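Local coordinates for protein alpha-fucosidase (Bifidobacterium bifidum, PDB 2EAB) that probably hydrolyses terminal alpha-1,2-linked L-fucose from glycans as a glycoside hydrolase of family 95, this chain being its catalytic region, at residues 51-56 with 380-385; 207-212 with 242-247. One frame throughout, in Å; residues are numbered along the deposited sequence.

Contact 1 of 2, residues 51-56 with 380-385; sequences TLPFGN and RYLTIG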
# COMPACT_ATOMS: atom_id res chain seq x y z
N THR A 51 9.36 6.95 -17.05
CA THR A 51 10.53 6.20 -16.59
C THR A 51 10.14 4.87 -15.96
O THR A 51 9.00 4.67 -15.55
CB THR A 51 11.41 7.03 -15.62
OG1 THR A 51 10.66 7.30 -14.43
CG2 THR A 51 11.86 8.33 -16.27
N LEU A 52 11.11 3.95 -15.89
CA LEU A 52 10.82 2.59 -15.47
C LEU A 52 11.50 2.26 -14.14
O LEU A 52 12.72 2.36 -14.04
CB LEU A 52 11.20 1.59 -16.57
CG LEU A 52 10.35 1.69 -17.84
CD1 LEU A 52 10.93 0.86 -18.97
CD2 LEU A 52 8.90 1.28 -17.55
N PRO A 53 10.70 1.91 -13.12
CA PRO A 53 11.20 1.72 -11.77
C PRO A 53 11.74 0.33 -11.46
O PRO A 53 11.24 -0.68 -11.96
CB PRO A 53 9.96 1.99 -10.92
CG PRO A 53 8.84 1.47 -11.75
CD PRO A 53 9.24 1.74 -13.18
N PHE A 54 12.74 0.30 -10.59
CA PHE A 54 13.22 -0.94 -10.00
C PHE A 54 13.78 -0.61 -8.62
O PHE A 54 14.13 0.54 -8.34
CB PHE A 54 14.28 -1.60 -10.89
CG PHE A 54 15.57 -0.83 -10.98
CD1 PHE A 54 16.63 -1.17 -10.16
CD2 PHE A 54 15.71 0.23 -11.87
CE1 PHE A 54 17.82 -0.46 -10.22
CE2 PHE A 54 16.90 0.95 -11.93
CZ PHE A 54 17.96 0.60 -11.11
N GLY A 55 13.86 -1.61 -7.76
CA GLY A 55 14.36 -1.38 -6.41
C GLY A 55 14.57 -2.67 -5.65
O GLY A 55 14.18 -3.75 -6.11
N ASN A 56 15.19 -2.55 -4.48
CA ASN A 56 15.39 -3.68 -3.59
C ASN A 56 14.67 -3.49 -2.25
O ASN A 56 15.02 -4.12 -1.25
CB ASN A 56 16.88 -3.97 -3.38
CG ASN A 56 17.59 -2.89 -2.57
OD1 ASN A 56 16.99 -1.89 -2.17
ND2 ASN A 56 18.88 -3.09 -2.33
N ARG A 380 2.18 -6.24 -8.13
CA ARG A 380 3.00 -7.20 -7.41
C ARG A 380 4.47 -6.81 -7.52
O ARG A 380 5.17 -6.73 -6.51
CB ARG A 380 2.75 -8.62 -7.91
CG ARG A 380 1.32 -9.10 -7.68
CD ARG A 380 1.13 -10.58 -7.97
NE ARG A 380 1.78 -11.43 -6.98
CZ ARG A 380 2.94 -12.05 -7.17
NH1 ARG A 380 3.60 -11.93 -8.32
NH2 ARG A 380 3.44 -12.81 -6.21
N TYR A 381 4.93 -6.55 -8.74
CA TYR A 381 6.29 -6.10 -9.00
C TYR A 381 6.68 -4.91 -8.11
O TYR A 381 7.76 -4.90 -7.51
CB TYR A 381 6.46 -5.74 -10.48
CG TYR A 381 7.78 -5.10 -10.78
CD1 TYR A 381 8.91 -5.87 -11.02
CD2 TYR A 381 7.92 -3.71 -10.77
CE1 TYR A 381 10.14 -5.27 -11.27
CE2 TYR A 381 9.14 -3.10 -11.01
CZ TYR A 381 10.25 -3.89 -11.26
OH TYR A 381 11.46 -3.30 -11.50
N LEU A 382 5.80 -3.92 -8.04
CA LEU A 382 6.08 -2.68 -7.33
C LEU A 382 6.16 -2.89 -5.82
O LEU A 382 6.86 -2.15 -5.13
CB LEU A 382 5.06 -1.59 -7.67
CG LEU A 382 5.13 -1.03 -9.10
CD1 LEU A 382 3.91 -0.18 -9.37
CD2 LEU A 382 6.43 -0.24 -9.34
N THR A 383 5.46 -3.91 -5.32
CA THR A 383 5.59 -4.30 -3.92
C THR A 383 7.00 -4.84 -3.66
O THR A 383 7.66 -4.43 -2.70
CB THR A 383 4.55 -5.37 -3.51
OG1 THR A 383 3.23 -4.93 -3.83
CG2 THR A 383 4.62 -5.64 -2.02
N ILE A 384 7.45 -5.75 -4.51
CA ILE A 384 8.80 -6.30 -4.39
C ILE A 384 9.86 -5.19 -4.44
O ILE A 384 10.82 -5.20 -3.68
CB ILE A 384 9.08 -7.37 -5.48
CG1 ILE A 384 8.03 -8.49 -5.42
CG2 ILE A 384 10.50 -7.93 -5.34
CD1 ILE A 384 8.04 -9.41 -6.63
N GLY A 385 9.68 -4.22 -5.34
CA GLY A 385 10.63 -3.13 -5.48
C GLY A 385 10.67 -2.13 -4.33
O GLY A 385 11.71 -1.52 -4.09
O HOH W 1 12.77 -4.01 -8.89
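Pro53 and Tyr381 join an edge strand of the N-terminal beta sandwich, strand 52-55, to helix 365-386 of the catalytic domain, an (alpha/alpha)6 barrel as known for family 95. The short segments run at 46° to each other, their axes 7.5 Å apart at closest approach. One direct hydrogen bond carries the polar part: Tyr381 OH donates to Pro53 O at 2.7 Å. It meets the carbonyl oxygen on a lone pair, in the carbonyl plane with a C=O...donor angle of 134°, and the oxygen lies at the edge of the phenol ring, close to the ring plane. The phenol reaches across because its CG stands anti to the backbone N (chi1 172°).

A water extends this link, donating to Tyr381 OH at 3.0 Å while accepting from Gly55 N, so the hydroxyl has two partners and both lead to the strand. Apolar packing is slighter: Pro53 CG meets Leu382 CD2 at 3.8 Å, the two side chains crossing obliquely, and Leu160 of strand 156-161 touches both Pro53 and Tyr381.

Where the backbones come nearest, glycine faces glycine: the CA atoms of Gly55 and Gly385 are 4.2 Å apart. The next residue on the helix, Ser386, belongs to the calcium site, as does Gly57 just beyond the strand. At this approach Gly55 CA lies 3.5 Å from Gly385 O in a bent CA-H...O contact.

Contact 2 of 2, residues 207-212 with 242-247; sequences VSMPTN and YNSQIK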
# COMPACT_ATOMS: atom_id res chain seq x y z
N VAL A 207 30.58 8.97 -15.53
CA VAL A 207 29.57 8.67 -14.52
C VAL A 207 29.62 9.68 -13.38
O VAL A 207 30.68 9.97 -12.83
CB VAL A 207 29.65 7.20 -13.99
CG1 VAL A 207 31.03 6.85 -13.50
CG2 VAL A 207 28.61 6.96 -12.89
N SER A 208 28.45 10.24 -13.07
CA SER A 208 28.30 11.17 -11.95
C SER A 208 27.05 10.81 -11.16
O SER A 208 26.18 10.08 -11.64
CB SER A 208 28.23 12.61 -12.46
OG SER A 208 27.15 12.80 -13.35
N MET A 209 26.97 11.30 -9.93
CA MET A 209 25.80 11.03 -9.09
C MET A 209 25.40 12.27 -8.28
O MET A 209 25.50 12.27 -7.05
CB MET A 209 26.06 9.82 -8.19
CG MET A 209 24.79 9.21 -7.59
SD MET A 209 25.17 7.70 -6.70
CE MET A 209 23.57 7.29 -6.04
N PRO A 210 24.95 13.33 -8.97
CA PRO A 210 24.56 14.55 -8.28
C PRO A 210 23.33 14.36 -7.41
O PRO A 210 22.36 13.72 -7.83
CB PRO A 210 24.25 15.52 -9.43
CG PRO A 210 23.87 14.64 -10.57
CD PRO A 210 24.76 13.45 -10.43
N THR A 211 23.39 14.90 -6.21
CA THR A 211 22.22 14.96 -5.35
C THR A 211 21.25 16.01 -5.88
O THR A 211 21.65 16.94 -6.59
CB THR A 211 22.61 15.29 -3.91
OG1 THR A 211 23.58 16.35 -3.93
CG2 THR A 211 23.19 14.07 -3.20
N ASN A 212 19.97 15.84 -5.56
CA ASN A 212 18.96 16.81 -5.95
C ASN A 212 19.35 18.17 -5.42
O ASN A 212 19.73 18.30 -4.26
CB ASN A 212 17.60 16.38 -5.41
CG ASN A 212 16.46 17.21 -5.95
OD1 ASN A 212 16.42 18.42 -5.74
ND2 ASN A 212 15.52 16.56 -6.64
N TYR A 242 24.08 11.26 4.92
CA TYR A 242 23.86 10.47 3.71
C TYR A 242 25.18 10.20 3.00
O TYR A 242 26.11 11.00 3.06
CB TYR A 242 22.84 11.13 2.78
CG TYR A 242 23.23 12.49 2.24
CD1 TYR A 242 23.97 12.60 1.07
CD2 TYR A 242 22.83 13.65 2.89
CE1 TYR A 242 24.33 13.86 0.56
CE2 TYR A 242 23.18 14.90 2.40
CZ TYR A 242 23.93 15.00 1.24
OH TYR A 242 24.26 16.25 0.77
N ASN A 243 25.23 9.07 2.31
CA ASN A 243 26.44 8.61 1.64
C ASN A 243 26.03 7.69 0.50
O ASN A 243 25.28 6.73 0.70
CB ASN A 243 27.34 7.88 2.64
CG ASN A 243 28.70 7.50 2.06
OD1 ASN A 243 28.80 6.68 1.15
ND2 ASN A 243 29.76 8.08 2.62
N SER A 244 26.51 8.00 -0.71
CA SER A 244 26.34 7.10 -1.84
C SER A 244 27.68 6.89 -2.54
O SER A 244 28.53 7.79 -2.56
CB SER A 244 25.30 7.63 -2.82
OG SER A 244 25.76 8.78 -3.51
N GLN A 245 27.86 5.69 -3.08
CA GLN A 245 29.11 5.32 -3.75
C GLN A 245 28.85 4.53 -5.01
O GLN A 245 27.95 3.68 -5.04
CB GLN A 245 30.02 4.53 -2.80
CG GLN A 245 30.53 5.37 -1.64
CD GLN A 245 31.35 4.59 -0.65
OE1 GLN A 245 32.17 3.74 -1.01
NE2 GLN A 245 31.16 4.90 0.63
N ILE A 246 29.64 4.82 -6.04
CA ILE A 246 29.63 4.07 -7.29
C ILE A 246 31.02 3.51 -7.52
O ILE A 246 31.99 4.27 -7.65
CB ILE A 246 29.21 4.93 -8.51
CG1 ILE A 246 27.84 5.59 -8.27
CG2 ILE A 246 29.24 4.08 -9.79
CD1 ILE A 246 27.28 6.38 -9.45
N LYS A 247 31.11 2.19 -7.53
CA LYS A 247 32.36 1.48 -7.81
C LYS A 247 32.31 0.98 -9.25
O LYS A 247 31.41 0.24 -9.63
CB LYS A 247 32.53 0.32 -6.83
CG LYS A 247 33.83 -0.45 -6.96
CD LYS A 247 33.86 -1.62 -5.99
CE LYS A 247 35.19 -2.36 -6.04
NZ LYS A 247 36.32 -1.55 -5.52
O HOH W 2 24.54 11.00 -4.54
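Tyr242 meets Thr211 at one end of a face-to-face packing between two antiparallel sheets of the N-terminal beta domain, a beta sandwich of the family 65 N-terminal type. The touching parts run 170° apart, and even the nearest CA atoms, those of Met209 and Ile246, are 8.1 Å from each other, evidence that side chains rather than backbone bonds fill the interface. Thr211 CG2 approaches Tyr242 CE1 at 3.9 Å, the side chains crossing at about a right angle. Both hydroxyls bond to Glu220 OE1, so one carboxylate oxygen ties the polar ends of this pair together.

Asn243 turns from the interface, and its OD1 accepts a hydrogen bond from Gln245 NE2 at 3.0 Å. Between them in sequence, Ser244 faces the other sheet: its OG lies 3.4 Å from Met209 SD, and its CB packs against Met209 CE. A water joins the same OG to Met209 O, so a water-mediated link crosses between the two segments beside the sulfur.

Ile246 supplies the apolar end. Its CD1 meets Val207 CG2 tip to tip at 3.7 Å and Met209 SD at the same distance. Met209 spans the gap with CG anti to the backbone N (chi1 -163°) and the chain extended beyond it, bringing the sulfur against both Ser244 and Ile246 and the methyl against Ser244.

Strand 241-250 is thus sandwiched: strand 203-208 and the loop after it lie over one face, helix 297-314 packs on the other through Asn243, Gln245 and Lys247, and strands 228-235 and 273-282 flank it in the sheet.

How the contacts relate
From the N terminus, the chain passes strand 52-55 and builds most of the beta domain before contact 2 closes a loop of 29 residues, 16 of them strand, between 207-212 and 242-247. It then continues into the helical domain, where 380-385 returns to strand 52-55 and closes contact 1. Contact 2 is therefore nested inside the far longer loop of contact 1. Their centres are 21 Å apart and their nearest atoms about 10 Å, so they do not touch. They share the sheet that holds both 52-55 and 203-208. Contact 2 binds that sheet to the sheet of strand 241-250; contact 1 binds its edge strand to the catalytic domain.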